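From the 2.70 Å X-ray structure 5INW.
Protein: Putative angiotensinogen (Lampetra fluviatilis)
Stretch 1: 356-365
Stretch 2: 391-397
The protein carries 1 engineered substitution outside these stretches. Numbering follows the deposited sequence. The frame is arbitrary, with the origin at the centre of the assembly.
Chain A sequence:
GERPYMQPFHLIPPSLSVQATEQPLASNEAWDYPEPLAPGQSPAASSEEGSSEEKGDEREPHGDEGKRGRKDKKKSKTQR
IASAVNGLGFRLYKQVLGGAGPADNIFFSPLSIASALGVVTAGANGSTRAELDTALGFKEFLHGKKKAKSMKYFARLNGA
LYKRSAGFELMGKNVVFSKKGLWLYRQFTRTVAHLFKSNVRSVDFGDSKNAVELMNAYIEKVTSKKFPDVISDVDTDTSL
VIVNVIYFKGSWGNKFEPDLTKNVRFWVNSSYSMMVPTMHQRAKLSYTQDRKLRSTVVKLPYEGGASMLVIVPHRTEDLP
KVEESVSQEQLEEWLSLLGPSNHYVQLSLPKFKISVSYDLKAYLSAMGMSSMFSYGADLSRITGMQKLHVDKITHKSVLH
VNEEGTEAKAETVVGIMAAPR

Stretch 1 (356-365) VSYDLKAYLS
Stretch 2, residues 391-397: DKITHKS

Strand 356-359 runs antiparallel to strand 391-397, their directions 168° apart and their axes 4.7 Å apart at closest approach; strand 356-359 and residues Ile393 to Ser397 are extended, with phi -105 to -147° and psi 114 to 159°; Lys392 is also extended (-159/140), whereas Asp391 is not (-75/-46). Val356 faces Ser397 and Tyr358 faces His395 as hydrogen-bonded pairs: Val356 N to Ser397 O and Ser397 N to Val356 O are both 3.1 Å, Tyr358 N to His395 O 2.8 Å, His395 N to Tyr358 O 3.1 Å. Ser357-Lys396 and Asp359-Thr394 are the non-hydrogen-bonded pairs, with CA-CA distances of 4.4 and 4.6 Å. Leu360 N to Ile393 O (3.1 Å) extends the ladder as Leu360 (-99/3) turns the chain into helix 361-365, where Leu364 N donates to Leu360 O at 2.9 Å. Asp359 (chi1 t) caps this turn through a weak bond from Lys361 N to Asp359 OD1, 3.3 Å; its OD2 forms a long salt bridge to Lys392 NZ, 4.0 Å. Val356 (t), Tyr358 (m), His395 (t) and Ser397 (p) share one sheet face; Tyr358 CD2 lies 4.2 Å from His395 CD2, at the edge of the imidazole. Leu360 and Leu364 (both m,t) pack on Ile393 (m,t): Leu360 CD1 to Ile393 CG2 is 4.0 Å, Leu364 CD1 to Ile393 CD1 3.8 Å, joining helix to strand.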

# COMPACT_ATOMS: atom_id res chain seq x y z
N VAL A 356 -8.74 -3.84 5.61
CA VAL A 356 -8.18 -3.15 6.79
C VAL A 356 -8.37 -1.65 6.59
O VAL A 356 -8.28 -1.18 5.47
CB VAL A 356 -6.68 -3.44 6.89
CG1 VAL A 356 -6.06 -2.75 8.10
CG2 VAL A 356 -6.42 -4.96 6.88
N SER A 357 -8.63 -0.90 7.65
CA SER A 357 -8.71 0.57 7.55
C SER A 357 -7.76 1.19 8.53
O SER A 357 -7.55 0.67 9.60
CB SER A 357 -10.10 1.08 7.86
OG SER A 357 -11.00 0.55 6.93
N TYR A 358 -7.26 2.37 8.20
CA TYR A 358 -6.43 3.11 9.12
C TYR A 358 -6.78 4.57 9.11
O TYR A 358 -7.34 5.10 8.15
CB TYR A 358 -4.97 2.94 8.78
CG TYR A 358 -4.42 1.52 8.70
CD1 TYR A 358 -3.94 0.88 9.83
CD2 TYR A 358 -4.32 0.86 7.48
CE1 TYR A 358 -3.39 -0.37 9.76
CE2 TYR A 358 -3.78 -0.39 7.39
CZ TYR A 358 -3.31 -1.01 8.54
OH TYR A 358 -2.78 -2.28 8.45
N ASP A 359 -6.51 5.21 10.24
CA ASP A 359 -6.38 6.66 10.36
C ASP A 359 -4.87 6.80 10.65
O ASP A 359 -4.36 6.22 11.58
CB ASP A 359 -7.28 7.16 11.48
CG ASP A 359 -7.10 8.63 11.76
OD1 ASP A 359 -6.00 9.05 12.15
OD2 ASP A 359 -8.10 9.38 11.63
N LEU A 360 -4.15 7.51 9.81
CA LEU A 360 -2.70 7.43 9.84
C LEU A 360 -2.05 8.59 10.60
O LEU A 360 -0.82 8.67 10.67
CB LEU A 360 -2.16 7.43 8.41
CG LEU A 360 -2.57 6.29 7.50
CD1 LEU A 360 -1.98 6.49 6.11
CD2 LEU A 360 -2.11 4.99 8.10
N LYS A 361 -2.87 9.47 11.17
CA LYS A 361 -2.39 10.73 11.73
C LYS A 361 -1.28 10.51 12.77
O LYS A 361 -0.22 11.09 12.71
CB LYS A 361 -3.56 11.53 12.28
CG LYS A 361 -3.16 12.74 13.10
CD LYS A 361 -4.28 13.75 13.29
CE LYS A 361 -4.00 14.62 14.52
NZ LYS A 361 -4.81 15.88 14.56
N ALA A 362 -1.53 9.61 13.70
CA ALA A 362 -0.58 9.31 14.74
C ALA A 362 0.63 8.55 14.22
O ALA A 362 1.70 8.69 14.79
CB ALA A 362 -1.25 8.49 15.84
N TYR A 363 0.46 7.69 13.22
CA TYR A 363 1.62 6.93 12.77
C TYR A 363 2.59 7.86 12.03
O TYR A 363 3.81 7.85 12.28
CB TYR A 363 1.23 5.74 11.86
CG TYR A 363 0.24 4.73 12.46
CD1 TYR A 363 0.48 4.13 13.69
CD2 TYR A 363 -0.90 4.33 11.75
CE1 TYR A 363 -0.41 3.21 14.20
CE2 TYR A 363 -1.79 3.41 12.26
CZ TYR A 363 -1.54 2.87 13.48
OH TYR A 363 -2.41 1.97 14.02
N LEU A 364 2.05 8.70 11.16
CA LEU A 364 2.87 9.61 10.38
C LEU A 364 3.45 10.68 11.31
O LEU A 364 4.60 11.11 11.12
CB LEU A 364 2.05 10.25 9.27
CG LEU A 364 1.44 9.27 8.26
CD1 LEU A 364 0.34 9.92 7.42
CD2 LEU A 364 2.53 8.68 7.37
N SER A 365 2.68 11.09 12.31
CA SER A 365 3.21 11.96 13.34
C SER A 365 4.46 11.36 14.00
O SER A 365 5.49 12.03 14.10
CB SER A 365 2.15 12.27 14.39
OG SER A 365 1.12 13.07 13.82
N ASP A 391 -6.36 18.04 7.82
CA ASP A 391 -7.32 17.62 8.84
C ASP A 391 -7.22 16.16 9.14
O ASP A 391 -7.21 15.80 10.26
CB ASP A 391 -8.72 17.88 8.35
CG ASP A 391 -9.74 17.68 9.43
OD1 ASP A 391 -9.48 18.12 10.58
OD2 ASP A 391 -10.81 17.13 9.13
N LYS A 392 -7.14 15.33 8.11
CA LYS A 392 -7.39 13.92 8.18
C LYS A 392 -6.72 13.16 7.01
O LYS A 392 -6.78 13.61 5.84
CB LYS A 392 -8.91 13.71 8.13
CG LYS A 392 -9.32 12.23 8.19
CD LYS A 392 -10.67 12.00 8.87
CE LYS A 392 -10.63 10.82 9.84
NZ LYS A 392 -11.73 10.88 10.88
N ILE A 393 -6.17 11.99 7.33
CA ILE A 393 -5.66 11.03 6.34
C ILE A 393 -6.07 9.59 6.62
O ILE A 393 -5.67 9.02 7.61
CB ILE A 393 -4.13 11.02 6.33
CG1 ILE A 393 -3.60 12.39 5.96
CG2 ILE A 393 -3.61 10.03 5.31
CD1 ILE A 393 -2.09 12.42 5.79
N THR A 394 -6.87 9.03 5.75
CA THR A 394 -7.30 7.65 5.92
C THR A 394 -6.54 6.82 4.91
O THR A 394 -5.98 7.35 3.97
CB THR A 394 -8.84 7.51 5.82
OG1 THR A 394 -9.36 8.21 4.69
CG2 THR A 394 -9.46 8.15 7.02
N HIS A 395 -6.44 5.53 5.18
CA HIS A 395 -5.90 4.57 4.26
C HIS A 395 -6.72 3.33 4.41
O HIS A 395 -6.97 2.91 5.48
CB HIS A 395 -4.44 4.27 4.52
CG HIS A 395 -3.85 3.37 3.50
ND1 HIS A 395 -3.41 3.82 2.28
CD2 HIS A 395 -3.72 2.03 3.47
CE1 HIS A 395 -3.01 2.79 1.55
NE2 HIS A 395 -3.18 1.70 2.26
N LYS A 396 -7.18 2.79 3.32
CA LYS A 396 -8.09 1.63 3.30
C LYS A 396 -7.54 0.67 2.22
O LYS A 396 -7.11 1.11 1.13
CB LYS A 396 -9.48 2.15 2.95
CG LYS A 396 -10.63 1.30 3.42
CD LYS A 396 -11.03 0.18 2.43
CE LYS A 396 -12.09 -0.75 3.02
NZ LYS A 396 -13.00 -1.28 1.97
N SER A 397 -7.48 -0.62 2.52
CA SER A 397 -6.95 -1.61 1.55
C SER A 397 -7.61 -2.96 1.61
O SER A 397 -8.12 -3.32 2.64
CB SER A 397 -5.45 -1.76 1.76
OG SER A 397 -5.25 -2.20 3.09